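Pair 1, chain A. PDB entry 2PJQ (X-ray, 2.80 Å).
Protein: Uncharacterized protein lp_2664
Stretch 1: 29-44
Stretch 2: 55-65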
# COMPACT_ATOMS: atom_id res chain seq x y z
N GLY A 29 -7.97 4.46 -3.06
CA GLY A 29 -8.55 3.50 -2.14
C GLY A 29 -9.92 3.97 -1.69
O GLY A 29 -10.32 3.79 -0.53
N HIS A 30 -10.64 4.58 -2.60
CA HIS A 30 -11.96 5.09 -2.27
C HIS A 30 -12.86 5.00 -3.51
O HIS A 30 -13.72 5.85 -3.73
CB HIS A 30 -11.85 6.55 -1.80
CG HIS A 30 -10.91 6.73 -0.64
ND1 HIS A 30 -11.34 6.71 0.67
CD2 HIS A 30 -9.57 6.89 -0.60
CE1 HIS A 30 -10.30 6.83 1.47
NE2 HIS A 30 -9.21 6.94 0.73
N GLY A 31 -12.63 3.96 -4.30
CA GLY A 31 -13.40 3.75 -5.51
C GLY A 31 -14.62 2.90 -5.23
O GLY A 31 -15.03 2.75 -4.09
N ARG A 32 -15.18 2.34 -6.29
CA ARG A 32 -16.39 1.54 -6.20
C ARG A 32 -16.43 0.36 -5.23
O ARG A 32 -17.48 0.11 -4.64
CB ARG A 32 -16.82 1.14 -7.62
CG ARG A 32 -17.40 2.33 -8.40
CD ARG A 32 -17.04 2.32 -9.88
NE ARG A 32 -18.19 2.26 -10.78
CZ ARG A 32 -19.10 1.28 -10.80
NH1 ARG A 32 -19.01 0.24 -9.96
NH2 ARG A 32 -20.08 1.32 -11.69
N ASP A 33 -15.33 -0.37 -5.05
CA ASP A 33 -15.35 -1.50 -4.11
C ASP A 33 -15.54 -0.99 -2.67
O ASP A 33 -16.41 -1.47 -1.93
CB ASP A 33 -14.05 -2.31 -4.23
CG ASP A 33 -13.93 -3.04 -5.57
OD1 ASP A 33 -14.78 -3.91 -5.83
OD2 ASP A 33 -13.00 -2.74 -6.35
N HIS A 34 -14.71 -0.01 -2.30
CA HIS A 34 -14.78 0.64 -0.98
C HIS A 34 -16.23 1.03 -0.75
O HIS A 34 -16.87 0.56 0.19
CB HIS A 34 -13.89 1.90 -0.98
CG HIS A 34 -14.12 2.82 0.19
ND1 HIS A 34 -13.81 2.49 1.49
CD2 HIS A 34 -14.56 4.11 0.22
CE1 HIS A 34 -14.04 3.53 2.27
NE2 HIS A 34 -14.49 4.53 1.53
N LEU A 35 -16.75 1.87 -1.64
CA LEU A 35 -18.12 2.34 -1.58
C LEU A 35 -19.16 1.25 -1.40
O LEU A 35 -20.12 1.42 -0.65
CB LEU A 35 -18.45 3.13 -2.84
CG LEU A 35 -17.65 4.42 -2.96
CD1 LEU A 35 -17.93 5.05 -4.32
CD2 LEU A 35 -18.02 5.35 -1.80
N GLN A 36 -18.97 0.14 -2.10
CA GLN A 36 -19.91 -0.97 -2.02
C GLN A 36 -19.76 -1.71 -0.71
O GLN A 36 -20.76 -2.11 -0.12
CB GLN A 36 -19.71 -1.96 -3.17
CG GLN A 36 -19.90 -1.36 -4.53
CD GLN A 36 -20.44 -2.37 -5.52
OE1 GLN A 36 -21.58 -2.82 -5.39
NE2 GLN A 36 -19.63 -2.73 -6.51
N ARG A 37 -18.52 -1.90 -0.27
CA ARG A 37 -18.29 -2.59 1.00
C ARG A 37 -18.93 -1.79 2.15
O ARG A 37 -19.64 -2.35 3.00
CB ARG A 37 -16.80 -2.74 1.28
CG ARG A 37 -16.18 -3.99 0.71
CD ARG A 37 -14.83 -4.20 1.35
NE ARG A 37 -13.94 -3.09 1.07
CZ ARG A 37 -13.41 -2.88 -0.12
NH1 ARG A 37 -13.70 -3.71 -1.11
NH2 ARG A 37 -12.60 -1.84 -0.32
N VAL A 38 -18.66 -0.49 2.18
CA VAL A 38 -19.23 0.35 3.21
C VAL A 38 -20.74 0.25 3.07
O VAL A 38 -21.44 -0.01 4.04
CB VAL A 38 -18.81 1.83 3.05
CG1 VAL A 38 -19.78 2.72 3.82
CG2 VAL A 38 -17.40 2.06 3.60
N ASN A 39 -21.26 0.44 1.87
CA ASN A 39 -22.70 0.38 1.67
C ASN A 39 -23.26 -0.87 2.33
O ASN A 39 -24.05 -0.79 3.26
CB ASN A 39 -23.04 0.37 0.19
CG ASN A 39 -24.52 0.46 -0.06
OD1 ASN A 39 -25.12 1.52 0.14
ND2 ASN A 39 -25.13 -0.64 -0.49
N ARG A 40 -22.86 -2.02 1.82
CA ARG A 40 -23.30 -3.30 2.33
C ARG A 40 -23.15 -3.43 3.85
O ARG A 40 -23.93 -4.13 4.50
CB ARG A 40 -22.56 -4.41 1.59
CG ARG A 40 -22.11 -5.60 2.41
CD ARG A 40 -21.34 -6.55 1.50
NE ARG A 40 -20.27 -5.86 0.79
CZ ARG A 40 -19.50 -6.41 -0.14
NH1 ARG A 40 -19.67 -7.68 -0.49
NH2 ARG A 40 -18.55 -5.68 -0.72
N LEU A 41 -22.16 -2.76 4.42
CA LEU A 41 -21.93 -2.76 5.87
C LEU A 41 -22.94 -1.85 6.56
O LEU A 41 -23.50 -2.19 7.61
CB LEU A 41 -20.52 -2.26 6.21
CG LEU A 41 -19.29 -3.18 6.10
CD1 LEU A 41 -18.04 -2.32 6.05
CD2 LEU A 41 -19.25 -4.14 7.28
N ALA A 42 -23.17 -0.68 5.97
CA ALA A 42 -24.10 0.30 6.50
C ALA A 42 -25.47 -0.33 6.62
O ALA A 42 -26.16 -0.18 7.63
CB ALA A 42 -24.17 1.51 5.59
N ARG A 43 -25.86 -1.05 5.57
CA ARG A 43 -27.17 -1.69 5.53
C ARG A 43 -27.35 -2.71 6.64
O ARG A 43 -28.36 -2.69 7.33
CB ARG A 43 -27.39 -2.32 4.16
CG ARG A 43 -28.80 -2.87 3.93
CD ARG A 43 -28.85 -3.62 2.60
NE ARG A 43 -28.72 -2.73 1.45
CZ ARG A 43 -29.70 -1.96 1.00
NH1 ARG A 43 -30.88 -1.98 1.60
NH2 ARG A 43 -29.50 -1.14 -0.03
N ARG A 44 -26.39 -3.59 6.84
CA ARG A 44 -26.56 -4.56 7.92
C ARG A 44 -26.66 -3.85 9.27
O ARG A 44 -27.58 -4.09 10.05
CB ARG A 44 -25.42 -5.57 7.97
CG ARG A 44 -25.63 -6.55 9.10
CD ARG A 44 -24.39 -7.30 9.52
NE ARG A 44 -24.64 -7.92 10.81
CZ ARG A 44 -23.74 -8.59 11.52
NH1 ARG A 44 -22.50 -8.74 11.07
NH2 ARG A 44 -24.07 -9.10 12.70
N LEU A 55 -31.57 7.29 4.71
CA LEU A 55 -30.76 8.44 5.05
C LEU A 55 -29.34 7.91 5.21
O LEU A 55 -28.38 8.51 4.71
CB LEU A 55 -31.20 9.04 6.39
CG LEU A 55 -30.78 10.46 6.81
CD1 LEU A 55 -30.91 10.57 8.33
CD2 LEU A 55 -29.36 10.77 6.40
N THR A 56 -29.24 6.78 5.91
CA THR A 56 -27.96 6.13 6.20
C THR A 56 -27.13 5.85 4.95
O THR A 56 -26.02 6.36 4.80
CB THR A 56 -28.17 4.78 6.94
OG1 THR A 56 -28.82 5.01 8.19
CG2 THR A 56 -26.85 4.10 7.24
N LEU A 57 -27.67 5.04 4.04
CA LEU A 57 -26.92 4.69 2.84
C LEU A 57 -26.59 5.94 2.07
O LEU A 57 -25.47 6.08 1.57
CB LEU A 57 -27.71 3.73 1.96
CG LEU A 57 -28.24 2.51 2.70
CD1 LEU A 57 -28.88 1.56 1.72
CD2 LEU A 57 -27.09 1.83 3.45
N ALA A 58 -27.56 6.83 1.96
CA ALA A 58 -27.38 8.08 1.24
C ALA A 58 -26.11 8.73 1.77
O ALA A 58 -25.17 8.97 1.00
CB ALA A 58 -28.57 8.98 1.45
N ALA A 59 -26.07 8.98 3.07
CA ALA A 59 -24.90 9.60 3.68
C ALA A 59 -23.71 8.69 3.53
O ALA A 59 -22.58 9.16 3.47
CB ALA A 59 -25.15 9.91 5.16
N ALA A 60 -23.94 7.38 3.47
CA ALA A 60 -22.82 6.45 3.33
C ALA A 60 -22.20 6.62 1.95
O ALA A 60 -20.99 6.70 1.81
CB ALA A 60 -23.30 5.04 3.51
N TRP A 61 -23.06 6.67 0.94
CA TRP A 61 -22.65 6.83 -0.44
C TRP A 61 -21.90 8.12 -0.66
O TRP A 61 -20.89 8.16 -1.36
CB TRP A 61 -23.86 6.84 -1.38
CG TRP A 61 -24.53 5.52 -1.63
CD1 TRP A 61 -25.82 5.18 -1.34
CD2 TRP A 61 -23.94 4.38 -2.26
NE1 TRP A 61 -26.08 3.89 -1.75
CE2 TRP A 61 -24.95 3.38 -2.32
CE3 TRP A 61 -22.67 4.11 -2.78
CZ2 TRP A 61 -24.71 2.12 -2.88
CZ3 TRP A 61 -22.44 2.86 -3.35
CH2 TRP A 61 -23.46 1.88 -3.39
N LEU A 62 -22.38 9.18 -0.02
CA LEU A 62 -21.82 10.51 -0.21
C LEU A 62 -20.69 11.04 0.67
O LEU A 62 -20.24 12.16 0.45
CB LEU A 62 -22.97 11.53 -0.21
CG LEU A 62 -24.10 11.32 -1.25
CD1 LEU A 62 -25.27 12.24 -0.91
CD2 LEU A 62 -23.60 11.60 -2.66
N HIS A 63 -20.20 10.29 1.65
CA HIS A 63 -19.13 10.84 2.48
C HIS A 63 -17.82 11.17 1.76
O HIS A 63 -17.26 12.25 1.95
CB HIS A 63 -18.77 9.94 3.65
CG HIS A 63 -17.48 10.33 4.30
ND1 HIS A 63 -16.43 9.45 4.45
CD2 HIS A 63 -17.03 11.53 4.74
CE1 HIS A 63 -15.39 10.10 4.96
NE2 HIS A 63 -15.73 11.36 5.14
N ASP A 64 -17.32 10.24 0.96
CA ASP A 64 -16.07 10.46 0.27
C ASP A 64 -16.14 11.47 -0.86
O ASP A 64 -15.15 12.09 -1.20
CB ASP A 64 -15.53 9.15 -0.29
CG ASP A 64 -15.00 8.24 0.78
OD1 ASP A 64 -14.46 8.75 1.79
OD2 ASP A 64 -15.10 7.00 0.60
N VAL A 65 -17.30 11.62 -1.47
CA VAL A 65 -17.47 12.52 -2.61
C VAL A 65 -17.07 13.90 -2.28
O VAL A 65 -16.69 14.71 -3.18
CB VAL A 65 -18.94 12.58 -3.02
CG1 VAL A 65 -19.27 13.86 -3.76
CG2 VAL A 65 -19.26 11.38 -3.87

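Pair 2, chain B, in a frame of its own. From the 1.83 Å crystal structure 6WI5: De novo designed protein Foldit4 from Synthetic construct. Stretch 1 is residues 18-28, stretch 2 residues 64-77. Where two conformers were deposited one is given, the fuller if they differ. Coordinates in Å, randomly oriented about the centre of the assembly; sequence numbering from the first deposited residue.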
# COMPACT_ATOMS: atom_id res chain seq x y z
N ARG B 18 1.17 3.35 12.58
CA ARG B 18 1.24 1.95 13.01
C ARG B 18 -0.00 1.18 12.59
O ARG B 18 0.09 0.06 12.06
CB ARG B 18 1.44 1.88 14.52
CG ARG B 18 1.44 0.47 15.08
CD ARG B 18 1.46 0.50 16.60
NE ARG B 18 0.44 1.40 17.13
CZ ARG B 18 -0.83 1.07 17.31
NH1 ARG B 18 -1.25 -0.15 17.00
NH2 ARG B 18 -1.69 1.96 17.80
N ARG B 19 -1.19 1.75 12.83
CA ARG B 19 -2.42 1.07 12.45
C ARG B 19 -2.53 0.94 10.93
O ARG B 19 -3.03 -0.07 10.42
CB ARG B 19 -3.63 1.81 13.01
CG ARG B 19 -4.16 1.25 14.31
CD ARG B 19 -5.68 1.08 14.25
NE ARG B 19 -6.35 2.35 13.99
CZ ARG B 19 -7.65 2.46 13.73
NH1 ARG B 19 -8.42 1.38 13.69
NH2 ARG B 19 -8.19 3.66 13.51
N LEU B 20 -2.09 1.96 10.20
CA LEU B 20 -2.17 1.92 8.74
C LEU B 20 -1.30 0.80 8.18
O LEU B 20 -1.75 0.02 7.32
CB LEU B 20 -1.75 3.27 8.16
CG LEU B 20 -1.71 3.35 6.63
CD1 LEU B 20 -3.08 3.08 6.04
CD2 LEU B 20 -1.18 4.71 6.18
N ILE B 21 -0.06 0.69 8.65
CA ILE B 21 0.83 -0.36 8.17
C ILE B 21 0.30 -1.74 8.55
O ILE B 21 0.35 -2.69 7.76
CB ILE B 21 2.26 -0.14 8.70
CG1 ILE B 21 2.87 1.11 8.07
CG2 ILE B 21 3.13 -1.36 8.44
CD1 ILE B 21 4.28 1.39 8.53
N LYS B 22 -0.23 -1.87 9.77
CA LYS B 22 -0.77 -3.15 10.21
C LYS B 22 -1.95 -3.57 9.34
O LYS B 22 -2.05 -4.74 8.94
CB LYS B 22 -1.20 -3.07 11.68
CG LYS B 22 -1.74 -4.37 12.24
CD LYS B 22 -2.22 -4.19 13.67
CE LYS B 22 -2.75 -5.50 14.24
NZ LYS B 22 -3.26 -5.35 15.63
N ARG B 23 -2.84 -2.63 9.02
CA ARG B 23 -4.00 -2.96 8.19
C ARG B 23 -3.58 -3.36 6.78
O ARG B 23 -4.17 -4.28 6.20
CB ARG B 23 -4.96 -1.77 8.15
CG ARG B 23 -6.20 -2.01 7.31
CD ARG B 23 -7.25 -2.81 8.06
NE ARG B 23 -7.72 -2.10 9.24
CZ ARG B 23 -8.62 -1.12 9.22
NH1 ARG B 23 -9.15 -0.73 8.07
NH2 ARG B 23 -9.00 -0.54 10.35
N ILE B 24 -2.58 -2.68 6.22
CA ILE B 24 -2.15 -2.99 4.86
C ILE B 24 -1.49 -4.36 4.80
O ILE B 24 -1.74 -5.15 3.89
CB ILE B 24 -1.21 -1.88 4.34
CG1 ILE B 24 -1.97 -0.56 4.22
CG2 ILE B 24 -0.62 -2.27 2.99
CD1 ILE B 24 -1.11 0.58 3.73
N LEU B 25 -0.63 -4.66 5.78
CA LEU B 25 0.01 -5.97 5.81
C LEU B 25 -1.00 -7.08 6.04
O LEU B 25 -0.80 -8.21 5.58
CB LEU B 25 1.10 -6.01 6.88
CG LEU B 25 2.29 -5.08 6.66
CD1 LEU B 25 3.32 -5.26 7.75
CD2 LEU B 25 2.91 -5.33 5.29
N GLU B 26 -2.08 -6.79 6.76
CA GLU B 26 -3.12 -7.79 6.97
C GLU B 26 -3.85 -8.11 5.67
O GLU B 26 -4.18 -9.27 5.41
CB GLU B 26 -4.11 -7.31 8.04
CG GLU B 26 -3.60 -7.46 9.46
CD GLU B 26 -4.47 -6.75 10.46
OE1 GLU B 26 -5.30 -5.91 10.05
OE2 GLU B 26 -4.34 -7.03 11.67
N GLU B 27 -4.11 -7.09 4.85
CA GLU B 27 -4.77 -7.34 3.57
C GLU B 27 -3.87 -8.10 2.62
O GLU B 27 -4.35 -8.94 1.84
CB GLU B 27 -5.22 -6.01 2.95
CG GLU B 27 -6.31 -5.30 3.74
CD GLU B 27 -7.57 -6.13 3.87
OE1 GLU B 27 -7.87 -6.93 2.96
OE2 GLU B 27 -8.27 -5.97 4.90
N VAL B 28 -2.56 -7.84 2.66
CA VAL B 28 -1.63 -8.61 1.84
C VAL B 28 -1.59 -10.06 2.30
O VAL B 28 -1.54 -10.98 1.48
CB VAL B 28 -0.23 -7.96 1.88
CG1 VAL B 28 0.77 -8.81 1.11
CG2 VAL B 28 -0.28 -6.55 1.31
N ARG B 64 -6.87 -6.65 -7.54
CA ARG B 64 -7.78 -6.91 -6.44
C ARG B 64 -7.19 -6.46 -5.11
O ARG B 64 -7.88 -5.86 -4.27
CB ARG B 64 -8.15 -8.39 -6.39
CG ARG B 64 -9.01 -8.78 -5.20
CD ARG B 64 -9.42 -10.25 -5.25
NE ARG B 64 -8.27 -11.16 -5.19
CZ ARG B 64 -7.79 -11.82 -6.24
NH1 ARG B 64 -8.34 -11.68 -7.43
NH2 ARG B 64 -6.74 -12.63 -6.09
N LEU B 65 -5.90 -6.74 -4.90
CA LEU B 65 -5.25 -6.37 -3.64
C LEU B 65 -5.12 -4.86 -3.51
O LEU B 65 -5.27 -4.31 -2.41
CB LEU B 65 -3.89 -7.05 -3.54
CG LEU B 65 -3.05 -6.75 -2.30
CD1 LEU B 65 -3.84 -7.08 -1.04
CD2 LEU B 65 -1.75 -7.52 -2.33
N VAL B 66 -4.83 -4.16 -4.61
CA VAL B 66 -4.67 -2.71 -4.56
C VAL B 66 -5.98 -2.04 -4.18
O VAL B 66 -6.02 -1.15 -3.33
CB VAL B 66 -4.13 -2.19 -5.90
CG1 VAL B 66 -4.30 -0.68 -5.99
CG2 VAL B 66 -2.67 -2.57 -6.07
N GLU B 67 -7.08 -2.46 -4.81
CA GLU B 67 -8.38 -1.86 -4.51
C GLU B 67 -8.79 -2.11 -3.07
O GLU B 67 -9.40 -1.25 -2.43
CB GLU B 67 -9.45 -2.39 -5.47
CG GLU B 67 -9.21 -2.01 -6.91
CD GLU B 67 -9.07 -0.52 -7.10
OE1 GLU B 67 -9.81 0.24 -6.45
OE2 GLU B 67 -8.20 -0.10 -7.90
N ARG B 68 -8.47 -3.29 -2.54
CA ARG B 68 -8.80 -3.59 -1.15
C ARG B 68 -7.96 -2.76 -0.19
O ARG B 68 -8.45 -2.29 0.84
CB ARG B 68 -8.63 -5.08 -0.88
CG ARG B 68 -9.57 -5.62 0.19
CD ARG B 68 -9.60 -7.14 0.20
NE ARG B 68 -8.36 -7.72 0.71
CZ ARG B 68 -7.45 -8.34 -0.05
NH1 ARG B 68 -7.65 -8.47 -1.35
NH2 ARG B 68 -6.35 -8.83 0.51
N ILE B 69 -6.68 -2.55 -0.53
CA ILE B 69 -5.82 -1.70 0.28
C ILE B 69 -6.33 -0.26 0.27
O ILE B 69 -6.38 0.40 1.31
CB ILE B 69 -4.36 -1.78 -0.23
CG1 ILE B 69 -3.75 -3.14 0.13
CG2 ILE B 69 -3.52 -0.65 0.34
CD1 ILE B 69 -2.38 -3.36 -0.45
N LEU B 70 -6.73 0.24 -0.90
CA LEU B 70 -7.22 1.61 -0.99
C LEU B 70 -8.49 1.80 -0.16
O LEU B 70 -8.69 2.86 0.44
CB LEU B 70 -7.46 2.00 -2.45
CG LEU B 70 -6.22 2.01 -3.34
CD1 LEU B 70 -6.55 2.53 -4.73
CD2 LEU B 70 -5.11 2.84 -2.70
N ARG B 71 -9.36 0.79 -0.13
CA ARG B 71 -10.56 0.88 0.69
C ARG B 71 -10.22 0.90 2.18
O ARG B 71 -10.83 1.66 2.95
CB ARG B 71 -11.51 -0.28 0.39
CG ARG B 71 -12.08 -0.29 -1.02
CD ARG B 71 -13.17 -1.35 -1.14
NE ARG B 71 -13.42 -1.73 -2.53
CZ ARG B 71 -12.88 -2.80 -3.11
NH1 ARG B 71 -13.16 -3.07 -4.38
NH2 ARG B 71 -12.06 -3.59 -2.43
N GLU B 72 -9.25 0.09 2.59
CA GLU B 72 -8.85 0.08 3.99
C GLU B 72 -8.15 1.38 4.38
O GLU B 72 -8.29 1.84 5.52
CB GLU B 72 -7.93 -1.12 4.27
CG GLU B 72 -8.60 -2.46 4.05
CD GLU B 72 -9.77 -2.70 4.99
OE1 GLU B 72 -9.80 -2.12 6.09
OE2 GLU B 72 -10.67 -3.48 4.62
N ILE B 73 -7.40 1.98 3.46
CA ILE B 73 -6.79 3.28 3.72
C ILE B 73 -7.86 4.34 3.95
O ILE B 73 -7.76 5.17 4.85
CB ILE B 73 -5.85 3.67 2.57
CG1 ILE B 73 -4.64 2.73 2.52
CG2 ILE B 73 -5.40 5.11 2.71
CD1 ILE B 73 -3.77 2.93 1.30
N LYS B 74 -8.92 4.31 3.13
CA LYS B 74 -9.97 5.32 3.24
C LYS B 74 -10.77 5.15 4.53
O LYS B 74 -11.25 6.15 5.09
CB LYS B 74 -10.89 5.25 2.03
CG LYS B 74 -11.44 6.60 1.59
CD LYS B 74 -10.32 7.52 1.13
CE LYS B 74 -9.57 6.92 -0.05
NZ LYS B 74 -8.42 7.77 -0.48
N LYS B 75 -10.93 3.92 5.01
CA LYS B 75 -11.65 3.70 6.26
C LYS B 75 -10.86 4.24 7.45
O LYS B 75 -11.46 4.72 8.42
CB LYS B 75 -11.95 2.22 6.45
N LEU B 76 -9.53 4.17 7.41
CA LEU B 76 -8.72 4.70 8.50
C LEU B 76 -8.67 6.23 8.45
O LEU B 76 -8.67 6.88 9.50
CB LEU B 76 -7.32 4.11 8.44
CG LEU B 76 -7.20 2.63 8.81
CD1 LEU B 76 -5.83 2.10 8.42
CD2 LEU B 76 -7.45 2.43 10.29
N ASP B 77 -8.61 6.80 7.25
CA ASP B 77 -8.55 8.25 7.10
C ASP B 77 -9.19 8.60 5.76
O ASP B 77 -8.64 8.26 4.71
CB ASP B 77 -7.11 8.75 7.18
CG ASP B 77 -7.01 10.27 7.11
OD1 ASP B 77 -8.06 10.95 7.18
OD2 ASP B 77 -5.88 10.78 6.99

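Where pair 1 closes its helix contact with small, uncharged side chains, pair 2 places charged ones at the matching positions. Val A38, Ala A42, Thr A56 and Ala A60 superpose on Arg B23, Glu B27, Arg B68 and Glu B72, and all eight CA-to-CB bonds point toward the partner stretch. In pair 1 these residues meet through methyl groups: Ala A60 CB lies 4.2 Å from both Val A38 CG1 and Ala A42 CB, and Ala A42 CB is 4.1 Å from Thr A56 CG2. In pair 2 the same positions form two salt bridges. Arg B23 NH1 approaches Glu B72 OE1 at 2.5 Å, a weak hydrogen bond by its angle, whereas the bond from Arg B68 NE to Glu B27 OE1 is better directed but very short at 2.4 Å. The arrangement also brings two carboxylates together, with Glu B27 OE2 3.5 Å from Glu B72 OE2; each has an arginine partner through its other oxygen. Glu B27 packs as a knob among Leu B65, Arg B68, Ile B69 and Glu B72.

These different chemistries rest on nearly the same backbone. Fourteen central residues superpose with an RMSD of 0.5 Å, and both helix pairs run roughly antiparallel, at 159° with a closest axial approach of 9.4 Å in pair 1 and at 153° and 9.7 Å in pair 2.

A second set of matched positions is uncharged in both pairs. Asn A39 and Leu A57 correspond to Ile B24 and Ile B69, and each couple contains the closest CA atoms of its local register, 6.1 Å apart for Asn A39 and Leu A57 and 6.0 Å for Ile B24 and Ile B69. In pair 2 the contact is aliphatic, Ile B24 CG2 to Ile B69 CD1 at 4.0 Å. In pair 1 Leu A57 CD2 lies 3.9 Å from Asn A39 OD1 and 3.6 Å from Ala A42 CB, while Asn A39 lays its CB over the face of Trp A61, 4.1 Å from the centroid of the six-membered ring. Trp A61 matches Ile B73, and Leu A35 matches Leu B20: Leu A35 CB touches Trp A61 CZ3 at 4.0 Å, and Leu B20 CD1 touches Ile B73 CG1 at 3.9 Å.

Histidine and arginine share a further position. His A34 NE2 donates a weak 2.7 Å hydrogen bond to Asp A64 OD2, whereas the matching Arg B19 turns a guanidinium face to Leu B76, with CZ 3.4 Å from Leu B76 CD2.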